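Local structure of SAM dependent methyltransferase (Aquifex aeolicus, 3DH0) at residues Glu128-Ala133 and Ala171-Gly176; Pro18-Leu23 and Met112-His117; Met39-Val44 and Lys57-Lys62. The protein binds S-adenosylmethionine and is probably a methyltransferase that passes the cofactor's methyl group to an acceptor. All coordinates share one frame; numbering follows the deposited sequence.

Contact 1. Residues Glu128-Ala133 and Ala171-Gly176; sequences ELKRVA and AGIRVG
Lys130, on the last turn of helix 122-132, reaches over to Ala171 and Ile173, where the chain leaves helix 161-170 and heads for strand 174-181. It is a small meeting: the two segments bury 95 Å² between them, and the nearest CA atoms, those of Lys130 and Ile173, are 8.7 Å apart. The snug part lies at the far half of the lysine. Its CE comes to 4.4 Å from Ile173 CD1, and Lys130 NZ is 3.0 Å from Ala171 O. The ammonium has a clearer partner in Glu127, three residues back on the same helix, with which it forms a salt bridge. A bend at the last torsion, chi4 82°, turns NZ off the line of an otherwise extended chain. With an alanine here, Glu127 would probably lose this cationic partner, and a gap would open beside the Ile173 methyl.

The looser side is toward solvent, where Gly172 is exposed. It closes helix 161-170 with a Schellman motif; at a phi of 94° a CB would collide with the carbonyl O of Ala171, so only glycine fits comfortably. On another side of helix 122-132, Arg131 grips Glu128 side-on: NE (3.2 Å) and NH2 (2.9 Å) both meet Glu128 OE2 from the same face of the carboxylate. Arg131 has a second acidic partner in Asp104.

Beneath the lysine the buried layer continues. Ala171 and Ile173 pack on Leu126 of helix 122-132, and Ile173 also meets Ala190 of strand 185-191, so the turn leading into the edge strand 174-181 packs on that helix and on the neighbouring strand 185-191.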
loop_
_atom_site.group_PDB
_atom_site.type_symbol
_atom_site.label_atom_id
_atom_site.label_comp_id
_atom_site.label_asym_id
_atom_site.label_seq_id
_atom_site.Cartn_x
_atom_site.Cartn_y
_atom_site.Cartn_z
ATOM N N GLU A 128 -10.396 -1.152 10.819
ATOM C CA GLU A 128 -9.594 -2.350 11.019
ATOM C C GLU A 128 -8.113 -1.956 10.972
ATOM O O GLU A 128 -7.299 -2.473 11.735
ATOM C CB GLU A 128 -9.927 -3.375 9.931
ATOM C CG GLU A 128 -9.183 -4.702 10.015
ATOM C CD GLU A 128 -9.417 -5.471 11.316
ATOM O OE1 GLU A 128 -10.486 -5.315 11.946
ATOM O OE2 GLU A 128 -8.529 -6.256 11.701
ATOM N N LEU A 129 -7.783 -1.016 10.088
ATOM C CA LEU A 129 -6.409 -0.558 9.941
ATOM C C LEU A 129 -5.797 0.063 11.201
ATOM O O LEU A 129 -4.638 -0.191 11.515
ATOM C CB LEU A 129 -6.312 0.443 8.792
ATOM C CG LEU A 129 -5.663 -0.020 7.480
ATOM C CD1 LEU A 129 -5.671 1.136 6.522
ATOM C CD2 LEU A 129 -4.234 -0.495 7.703
ATOM N N LYS A 130 -6.572 0.890 11.906
ATOM C CA LYS A 130 -6.098 1.547 13.126
ATOM C C LYS A 130 -5.768 0.515 14.195
ATOM O O LYS A 130 -4.824 0.668 14.964
ATOM C CB LYS A 130 -7.159 2.479 13.705
ATOM C CG LYS A 130 -7.791 3.477 12.765
ATOM C CD LYS A 130 -8.277 4.665 13.591
ATOM C CE LYS A 130 -9.424 5.436 12.946
ATOM N NZ LYS A 130 -10.743 4.812 13.190
ATOM N N ARG A 131 -6.576 -0.535 14.243
ATOM C CA ARG A 131 -6.382 -1.587 15.220
ATOM C C ARG A 131 -4.982 -2.174 15.121
ATOM O O ARG A 131 -4.243 -2.190 16.111
ATOM C CB ARG A 131 -7.431 -2.693 15.032
ATOM C CG ARG A 131 -7.370 -3.758 16.107
ATOM C CD ARG A 131 -8.395 -4.847 15.895
ATOM N NE ARG A 131 -8.045 -5.726 14.787
ATOM C CZ ARG A 131 -6.922 -6.432 14.722
ATOM N NH1 ARG A 131 -6.032 -6.364 15.702
ATOM N NH2 ARG A 131 -6.688 -7.211 13.679
ATOM N N VAL A 132 -4.612 -2.643 13.931
ATOM C CA VAL A 132 -3.296 -3.240 13.750
ATOM C C VAL A 132 -2.206 -2.183 13.822
ATOM O O VAL A 132 -1.035 -2.488 14.048
ATOM C CB VAL A 132 -3.191 -4.000 12.397
ATOM C CG1 VAL A 132 -4.283 -5.044 12.300
ATOM C CG2 VAL A 132 -3.269 -3.025 11.233
ATOM N N ALA A 133 -2.610 -0.935 13.638
ATOM C CA ALA A 133 -1.684 0.188 13.671
ATOM C C ALA A 133 -1.343 0.605 15.097
ATOM O O ALA A 133 -2.225 0.677 15.945
ATOM C CB ALA A 133 -2.293 1.367 12.930
ATOM N N ALA A 171 -12.965 8.701 8.741
ATOM C CA ALA A 171 -12.366 7.607 9.490
ATOM C C ALA A 171 -11.522 8.072 10.671
ATOM O O ALA A 171 -11.046 7.255 11.473
ATOM C CB ALA A 171 -11.525 6.747 8.562
ATOM N N GLY A 172 -11.330 9.383 10.775
ATOM C CA GLY A 172 -10.537 9.910 11.867
ATOM C C GLY A 172 -9.065 10.138 11.570
ATOM O O GLY A 172 -8.426 10.902 12.278
ATOM N N ILE A 173 -8.510 9.495 10.547
ATOM C CA ILE A 173 -7.092 9.696 10.239
ATOM C C ILE A 173 -6.796 11.147 9.849
ATOM O O ILE A 173 -7.530 11.749 9.053
ATOM C CB ILE A 173 -6.605 8.807 9.077
ATOM C CG1 ILE A 173 -6.879 7.333 9.373
ATOM C CG2 ILE A 173 -5.121 9.032 8.851
ATOM C CD1 ILE A 173 -8.245 6.880 8.910
ATOM N N ARG A 174 -5.710 11.694 10.398
ATOM C CA ARG A 174 -5.314 13.072 10.119
ATOM C C ARG A 174 -4.335 13.175 8.952
ATOM O O ARG A 174 -3.245 12.603 8.986
ATOM C CB ARG A 174 -4.696 13.702 11.368
ATOM C CG ARG A 174 -3.588 12.874 12.001
ATOM C CD ARG A 174 -3.268 13.345 13.431
ATOM N NE ARG A 174 -2.701 12.262 14.246
ATOM C CZ ARG A 174 -2.391 12.366 15.541
ATOM N NH1 ARG A 174 -2.593 13.520 16.178
ATOM N NH2 ARG A 174 -1.881 11.315 16.199
ATOM N N VAL A 175 -4.737 13.920 7.923
ATOM C CA VAL A 175 -3.908 14.117 6.735
ATOM C C VAL A 175 -3.043 15.353 6.883
ATOM O O VAL A 175 -3.544 16.430 7.193
ATOM C CB VAL A 175 -4.756 14.307 5.461
ATOM C CG1 VAL A 175 -3.836 14.370 4.246
ATOM C CG2 VAL A 175 -5.777 13.180 5.330
ATOM N N GLY A 176 -1.746 15.197 6.643
ATOM C CA GLY A 176 -0.824 16.318 6.752
ATOM C C GLY A 176 -0.294 16.831 5.421
ATOM O O GLY A 176 -0.036 18.022 5.267
#

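Contact 2. Residues Pro18-Leu23 and Met112-His117; sequences PSRLEL and MAFTFH. With SAM (S-adenosylmethionine), chain C.
Leu23 and Phe114 mark the closest approach of the two backbones, yet their CA atoms are 11.5 Å apart, so the 3-10 turn that starts at Pro18 and the end of strand 107-113 meet through side chains alone. Phe114 takes left-handed backbone angles just past the strand, and its ring points at the turn. Leu23 crosses it at a slant, setting CD2 3.6 Å from Phe114 CZ. Arg20 also reaches this ring: NH2 lies 3.8 Å from Phe114 CD1, which sits at the edge of the guanidinium.

That edge is also turned to the methionine end of S-adenosylmethionine. Arg20 NH1 donates to SAM OXT at 3.0 Å, nearly straight at 161°, while NH2 makes a weak bond to SAM O (3.1 Å). Bends at chi2 (-91°) and chi3 bring the two terminal nitrogens round to the two carboxylate oxygens. The ligand's amino group gives a hydrogen bond from SAM N to Ala113 O (2.8 Å), and its methyl carbon CE lies near the backbone and CB of Phe114, 3.0 Å from Phe114 O. Further along, Thr115 OG1 makes a weak bond to the ribose O4'. Trp144 borders both Phe114 and Leu23, continuing the apolar wall.

The chemistry is consistent with recognition by charge and shape together: a guanidinium that probably balances the cofactor's carboxylate, a backbone carbonyl that accepts from its amino group, and an aromatic ring beside the arginine, with the backbone of the same residue near the methyl.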
loop_
_atom_site.group_PDB
_atom_site.type_symbol
_atom_site.label_atom_id
_atom_site.label_comp_id
_atom_site.label_asym_id
_atom_site.label_seq_id
_atom_site.Cartn_x
_atom_site.Cartn_y
_atom_site.Cartn_z
ATOM N N PRO A 18 8.658 -4.166 -14.589
ATOM C CA PRO A 18 9.697 -3.213 -14.198
ATOM C C PRO A 18 9.487 -1.814 -14.745
ATOM O O PRO A 18 10.108 -0.868 -14.270
ATOM C CB PRO A 18 10.977 -3.864 -14.714
ATOM C CG PRO A 18 10.527 -4.644 -15.868
ATOM C CD PRO A 18 9.234 -5.256 -15.393
ATOM N N SER A 19 8.591 -1.668 -15.713
ATOM C CA SER A 19 8.329 -0.356 -16.297
ATOM C C SER A 19 7.428 0.517 -15.429
ATOM O O SER A 19 7.149 1.669 -15.788
ATOM C CB SER A 19 7.693 -0.511 -17.670
ATOM O OG SER A 19 6.418 -1.095 -17.564
ATOM N N ARG A 20 6.965 -0.040 -14.306
ATOM C CA ARG A 20 6.098 0.679 -13.374
ATOM C C ARG A 20 6.957 1.737 -12.707
ATOM O O ARG A 20 6.453 2.715 -12.163
ATOM C CB ARG A 20 5.545 -0.251 -12.275
ATOM C CG ARG A 20 4.720 -1.455 -12.724
ATOM C CD ARG A 20 3.216 -1.188 -12.817
ATOM N NE ARG A 20 2.538 -0.787 -11.570
ATOM C CZ ARG A 20 2.408 -1.525 -10.464
ATOM N NH1 ARG A 20 2.920 -2.744 -10.387
ATOM N NH2 ARG A 20 1.716 -1.049 -9.442
ATOM N N LEU A 21 8.265 1.530 -12.740
ATOM C CA LEU A 21 9.172 2.470 -12.121
ATOM C C LEU A 21 9.014 3.847 -12.738
ATOM O O LEU A 21 9.322 4.854 -12.115
ATOM C CB LEU A 21 10.597 1.972 -12.278
ATOM C CG LEU A 21 10.740 0.618 -11.594
ATOM C CD1 LEU A 21 12.029 -0.030 -12.029
ATOM C CD2 LEU A 21 10.683 0.797 -10.080
ATOM N N GLU A 22 8.526 3.881 -13.969
ATOM C CA GLU A 22 8.321 5.138 -14.670
ATOM C C GLU A 22 7.242 5.987 -14.006
ATOM O O GLU A 22 7.045 7.146 -14.365
ATOM C CB GLU A 22 7.946 4.851 -16.121
ATOM C CG GLU A 22 9.101 4.314 -16.949
ATOM C CD GLU A 22 8.634 3.480 -18.126
ATOM O OE1 GLU A 22 7.470 3.664 -18.544
ATOM O OE2 GLU A 22 9.432 2.648 -18.628
ATOM N N LEU A 23 6.538 5.409 -13.036
ATOM C CA LEU A 23 5.476 6.130 -12.345
ATOM C C LEU A 23 6.063 7.017 -11.273
ATOM O O LEU A 23 5.674 8.179 -11.128
ATOM C CB LEU A 23 4.480 5.151 -11.719
ATOM C CG LEU A 23 3.482 4.469 -12.658
ATOM C CD1 LEU A 23 4.223 3.714 -13.742
ATOM C CD2 LEU A 23 2.606 3.529 -11.858
ATOM N N MET A 112 -0.217 1.864 1.132
ATOM C CA MET A 112 -1.313 1.422 0.286
ATOM C C MET A 112 -1.096 1.921 -1.146
ATOM O O MET A 112 -1.495 3.030 -1.485
ATOM C CB MET A 112 -2.629 1.954 0.851
ATOM C CG MET A 112 -3.741 0.929 0.855
ATOM S SD MET A 112 -5.278 1.558 1.525
ATOM C CE MET A 112 -4.815 1.943 3.158
ATOM N N ALA A 113 -0.462 1.105 -1.982
ATOM C CA ALA A 113 -0.188 1.509 -3.362
ATOM C C ALA A 113 -1.204 1.035 -4.399
ATOM O O ALA A 113 -1.271 -0.145 -4.727
ATOM C CB ALA A 113 1.210 1.059 -3.769
ATOM N N PHE A 114 -1.969 1.985 -4.926
ATOM C CA PHE A 114 -2.997 1.719 -5.930
ATOM C C PHE A 114 -4.065 0.726 -5.484
ATOM O O PHE A 114 -4.669 0.047 -6.313
ATOM C CB PHE A 114 -2.364 1.203 -7.227
ATOM C CG PHE A 114 -1.337 2.127 -7.805
ATOM C CD1 PHE A 114 0.022 1.832 -7.695
ATOM C CD2 PHE A 114 -1.726 3.298 -8.453
ATOM C CE1 PHE A 114 0.974 2.680 -8.217
ATOM C CE2 PHE A 114 -0.784 4.157 -8.982
ATOM C CZ PHE A 114 0.577 3.851 -8.868
ATOM N N THR A 115 -4.316 0.649 -4.187
ATOM C CA THR A 115 -5.308 -0.291 -3.720
ATOM C C THR A 115 -6.504 0.347 -3.009
ATOM O O THR A 115 -7.551 -0.283 -2.869
ATOM C CB THR A 115 -4.622 -1.397 -2.830
ATOM O OG1 THR A 115 -5.599 -2.093 -2.036
ATOM C CG2 THR A 115 -3.586 -0.781 -1.931
ATOM N N PHE A 116 -6.377 1.600 -2.589
ATOM C CA PHE A 116 -7.471 2.255 -1.883
ATOM C C PHE A 116 -8.794 2.273 -2.652
ATOM O O PHE A 116 -9.842 1.941 -2.100
ATOM C CB PHE A 116 -7.091 3.680 -1.527
ATOM C CG PHE A 116 -8.020 4.324 -0.542
ATOM C CD1 PHE A 116 -7.950 4.007 0.812
ATOM C CD2 PHE A 116 -8.969 5.243 -0.967
ATOM C CE1 PHE A 116 -8.814 4.598 1.731
ATOM C CE2 PHE A 116 -9.838 5.840 -0.065
ATOM C CZ PHE A 116 -9.762 5.519 1.292
ATOM N N HIS A 117 -8.753 2.667 -3.919
ATOM C CA HIS A 117 -9.967 2.720 -4.733
ATOM C C HIS A 117 -10.581 1.334 -4.985
ATOM O O HIS A 117 -11.645 1.229 -5.586
ATOM C CB HIS A 117 -9.676 3.375 -6.086
ATOM C CG HIS A 117 -8.805 2.543 -6.969
ATOM N ND1 HIS A 117 -7.452 2.392 -6.750
ATOM C CD2 HIS A 117 -9.110 1.736 -8.017
ATOM C CE1 HIS A 117 -6.962 1.525 -7.619
ATOM N NE2 HIS A 117 -7.949 1.111 -8.397
HETATM N N SAM C . 0.114 -2.515 -5.087
HETATM C CA SAM C . 0.454 -3.535 -6.126
HETATM C C SAM C . 1.705 -3.133 -6.872
HETATM O O SAM C . 2.261 -2.077 -6.566
HETATM O OXT SAM C . 2.089 -3.943 -7.778
HETATM C CB SAM C . -0.704 -3.677 -7.108
HETATM C CG SAM C . -1.971 -3.739 -6.355
HETATM S SD SAM C . -3.555 -3.902 -7.225
HETATM C CE SAM C . -3.742 -2.296 -8.001
HETATM C "C5'" SAM C . -4.645 -3.907 -5.881
HETATM C "C4'" SAM C . -4.684 -5.184 -5.067
HETATM O "O4'" SAM C . -5.582 -4.899 -4.002
HETATM C "C3'" SAM C . -5.387 -6.347 -5.793
HETATM O "O3'" SAM C . -4.333 -7.321 -6.046
HETATM C "C2'" SAM C . -6.365 -6.938 -4.796
HETATM O "O2'" SAM C . -6.434 -8.340 -4.648
HETATM C "C1'" SAM C . -6.041 -6.096 -3.523
HETATM N N9 SAM C . -7.144 -5.768 -2.640
HETATM C C8 SAM C . -8.412 -5.303 -2.923
HETATM N N7 SAM C . -9.132 -5.100 -1.865
HETATM C C5 SAM C . -8.295 -5.452 -0.806
HETATM C C6 SAM C . -8.473 -5.451 0.608
HETATM N N6 SAM C . -9.633 -5.065 1.181
HETATM N N1 SAM C . -7.414 -5.865 1.406
HETATM C C2 SAM C . -6.269 -6.246 0.789
HETATM N N3 SAM C . -6.004 -6.279 -0.521
HETATM C C4 SAM C . -7.064 -5.866 -1.270
#

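Contact 3. Residues Met39-Val44 and Lys57-Lys62; sequences MTVLDV and KMVGEK. With SAM (S-adenosylmethionine), chain C.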
loop_
_atom_site.group_PDB
_atom_site.type_symbol
_atom_site.label_atom_id
_atom_site.label_comp_id
_atom_site.label_asym_id
_atom_site.label_seq_id
_atom_site.Cartn_x
_atom_site.Cartn_y
_atom_site.Cartn_z
ATOM N N MET A 39 11.313 -0.348 11.147
ATOM C CA MET A 39 9.862 -0.221 11.105
ATOM C C MET A 39 9.140 -1.455 10.566
ATOM O O MET A 39 9.634 -2.153 9.683
ATOM C CB MET A 39 9.454 0.994 10.261
ATOM C CG MET A 39 9.495 2.311 10.994
ATOM S SD MET A 39 8.966 3.657 9.968
ATOM C CE MET A 39 7.285 3.697 10.268
ATOM N N THR A 40 7.973 -1.737 11.123
ATOM C CA THR A 40 7.186 -2.850 10.639
ATOM C C THR A 40 6.195 -2.181 9.724
ATOM O O THR A 40 5.479 -1.270 10.135
ATOM C CB THR A 40 6.459 -3.581 11.758
ATOM O OG1 THR A 40 7.406 -4.362 12.488
ATOM C CG2 THR A 40 5.392 -4.496 11.197
ATOM N N VAL A 41 6.188 -2.613 8.471
ATOM C CA VAL A 41 5.300 -2.015 7.498
ATOM C C VAL A 41 4.269 -2.970 6.921
ATOM O O VAL A 41 4.550 -4.140 6.675
ATOM C CB VAL A 41 6.105 -1.388 6.346
ATOM C CG1 VAL A 41 7.156 -2.354 5.865
ATOM C CG2 VAL A 41 5.179 -1.009 5.213
ATOM N N LEU A 42 3.059 -2.450 6.731
ATOM C CA LEU A 42 1.969 -3.229 6.164
ATOM C C LEU A 42 1.776 -2.763 4.732
ATOM O O LEU A 42 1.641 -1.571 4.478
ATOM C CB LEU A 42 0.671 -3.025 6.955
ATOM C CG LEU A 42 -0.512 -3.865 6.456
ATOM C CD1 LEU A 42 -0.179 -5.344 6.598
ATOM C CD2 LEU A 42 -1.770 -3.536 7.231
ATOM N N ASP A 43 1.789 -3.718 3.808
ATOM C CA ASP A 43 1.606 -3.450 2.388
ATOM C C ASP A 43 0.236 -4.022 2.075
ATOM O O ASP A 43 0.094 -5.223 1.908
ATOM C CB ASP A 43 2.693 -4.177 1.592
ATOM C CG ASP A 43 2.689 -3.822 0.111
ATOM O OD1 ASP A 43 2.031 -2.831 -0.276
ATOM O OD2 ASP A 43 3.362 -4.538 -0.671
ATOM N N VAL A 44 -0.765 -3.157 1.996
ATOM C CA VAL A 44 -2.138 -3.597 1.774
ATOM C C VAL A 44 -2.445 -4.396 0.495
ATOM O O VAL A 44 -2.651 -5.605 0.565
ATOM C CB VAL A 44 -3.097 -2.405 1.942
ATOM C CG1 VAL A 44 -4.529 -2.840 1.759
ATOM C CG2 VAL A 44 -2.920 -1.835 3.336
ATOM N N LYS A 57 13.994 -3.802 1.712
ATOM C CA LYS A 57 15.292 -3.183 1.834
ATOM C C LYS A 57 15.314 -2.069 2.865
ATOM O O LYS A 57 16.229 -1.999 3.688
ATOM C CB LYS A 57 15.744 -2.625 0.489
ATOM C CG LYS A 57 17.129 -1.994 0.538
ATOM C CD LYS A 57 17.402 -1.091 -0.655
ATOM C CE LYS A 57 18.788 -0.453 -0.558
ATOM N NZ LYS A 57 19.025 0.604 -1.605
ATOM N N MET A 58 14.302 -1.205 2.817
ATOM C CA MET A 58 14.220 -0.054 3.709
ATOM C C MET A 58 14.015 -0.281 5.191
ATOM O O MET A 58 14.302 0.604 5.976
ATOM C CB MET A 58 13.159 0.925 3.216
ATOM C CG MET A 58 13.668 1.866 2.127
ATOM S SD MET A 58 12.660 3.351 1.961
ATOM C CE MET A 58 13.056 4.190 3.491
ATOM N N VAL A 59 13.512 -1.441 5.592
ATOM C CA VAL A 59 13.325 -1.690 7.008
ATOM C C VAL A 59 14.504 -2.514 7.507
ATOM O O VAL A 59 14.790 -2.559 8.696
ATOM C CB VAL A 59 11.998 -2.422 7.277
ATOM C CG1 VAL A 59 10.833 -1.571 6.799
ATOM C CG2 VAL A 59 11.998 -3.778 6.604
ATOM N N GLY A 60 15.196 -3.150 6.574
ATOM C CA GLY A 60 16.360 -3.946 6.911
ATOM C C GLY A 60 16.153 -5.206 7.723
ATOM O O GLY A 60 15.039 -5.581 8.069
ATOM N N GLU A 61 17.268 -5.861 8.011
ATOM C CA GLU A 61 17.311 -7.091 8.790
ATOM C C GLU A 61 16.444 -6.998 10.050
ATOM O O GLU A 61 15.820 -7.967 10.449
ATOM C CB GLU A 61 18.774 -7.366 9.168
ATOM C CG GLU A 61 19.431 -6.143 9.855
ATOM C CD GLU A 61 20.912 -6.331 10.232
ATOM O OE1 GLU A 61 21.475 -5.415 10.899
ATOM O OE2 GLU A 61 21.510 -7.377 9.859
ATOM N N LYS A 62 16.412 -5.814 10.658
ATOM C CA LYS A 62 15.650 -5.566 11.881
ATOM C C LYS A 62 14.147 -5.319 11.714
ATOM O O LYS A 62 13.377 -5.577 12.637
ATOM C CB LYS A 62 16.257 -4.373 12.655
ATOM C CG LYS A 62 17.335 -4.740 13.678
ATOM C CD LYS A 62 18.574 -5.362 13.013
ATOM C CE LYS A 62 19.576 -5.876 14.057
ATOM N NZ LYS A 62 20.836 -6.428 13.458
HETATM N N SAM C . 0.114 -2.515 -5.087
HETATM C CA SAM C . 0.454 -3.535 -6.126
HETATM C C SAM C . 1.705 -3.133 -6.872
HETATM O O SAM C . 2.261 -2.077 -6.566
HETATM O OXT SAM C . 2.089 -3.943 -7.778
HETATM C CB SAM C . -0.704 -3.677 -7.108
HETATM C CG SAM C . -1.971 -3.739 -6.355
HETATM S SD SAM C . -3.555 -3.902 -7.225
HETATM C CE SAM C . -3.742 -2.296 -8.001
HETATM C "C5'" SAM C . -4.645 -3.907 -5.881
HETATM C "C4'" SAM C . -4.684 -5.184 -5.067
HETATM O "O4'" SAM C . -5.582 -4.899 -4.002
HETATM C "C3'" SAM C . -5.387 -6.347 -5.793
HETATM O "O3'" SAM C . -4.333 -7.321 -6.046
HETATM C "C2'" SAM C . -6.365 -6.938 -4.796
HETATM O "O2'" SAM C . -6.434 -8.340 -4.648
HETATM C "C1'" SAM C . -6.041 -6.096 -3.523
HETATM N N9 SAM C . -7.144 -5.768 -2.640
HETATM C C8 SAM C . -8.412 -5.303 -2.923
HETATM N N7 SAM C . -9.132 -5.100 -1.865
HETATM C C5 SAM C . -8.295 -5.452 -0.806
HETATM C C6 SAM C . -8.473 -5.451 0.608
HETATM N N6 SAM C . -9.633 -5.065 1.181
HETATM N N1 SAM C . -7.414 -5.865 1.406
HETATM C C2 SAM C . -6.269 -6.246 0.789
HETATM N N3 SAM C . -6.004 -6.279 -0.521
HETATM C C4 SAM C . -7.064 -5.866 -1.270
#
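Val59, at the end of helix 52-59, points its side chain at strand 40-43 and the residue before it, touching Met39 and Val41. Its CG1 lies beside the backbone N, anti to the carbonyl carbon (chi1 -61°), and from there comes against both Met39 O, at 3.2 Å, and Val41 CG1, at 3.9 Å. The two valines cross at about a right angle, methyl against methyl. Val41 contributes the branch that sits between its own backbone N and carbonyl carbon (chi1 47°); its other methyl is anti to the N.

Met39 takes part differently. Only its carbonyl faces Val59, whose CB is also close, 3.4 Å from Met39 O, whereas its side chain leads away and packs on Asp108 and Phe109 of strand 107-113. The contact is therefore largely apolar, with no hydrogen bond between the two segments. The CA atoms of Met39 and Val59 come to 5.6 Å, so the helix end lies right against the start of the strand. Gly60 then breaks the helix with a phi of 67°, an angle that favours glycine, and beyond it Lys62 NZ pairs with Glu61 OE1 in a weakly bonded salt bridge on the exposed turn.

At the other end of residues 39-44 the strand runs out at the cofactor: Val44 CG1 lies 3.9 Å from SAM C2, against the adenine. Just before it, Asp43 OD2 is hydrogen-bonded to Thr46 OG1 in the glycine-rich loop.

Strand 40-43, helix 52-59 and strand 64-69 make up a beta-alpha-beta unit of the Rossmann-like fold. Strand 40-43 lies between strands 64-69 and 107-113, both parallel to it, while Leu35 packs on Val41 and Val59 together.

All three contacts reach one mixed seven-stranded sheet, the Rossmann-like core of the methyltransferase domain. Along the chain, both segments of contact 3 fall between the two halves of contact 2, and contact 1 comes afterwards. Centres are about 21 Å apart for contacts 1 and 2, on opposite sides of the chain's centre, and about 18 Å for the other pairs. Strands 40-43 and 107-113 are neighbours, so contacts 2 and 3 meet where Met112 packs on Val44, and the adjoining strand ends jointly form part of the cofactor site, contact 2 along its methionine part and ribose, contact 3 at its adenine. Contact 1 lies away from that pocket, joined through Leu129, which packs on Met112 and Leu42.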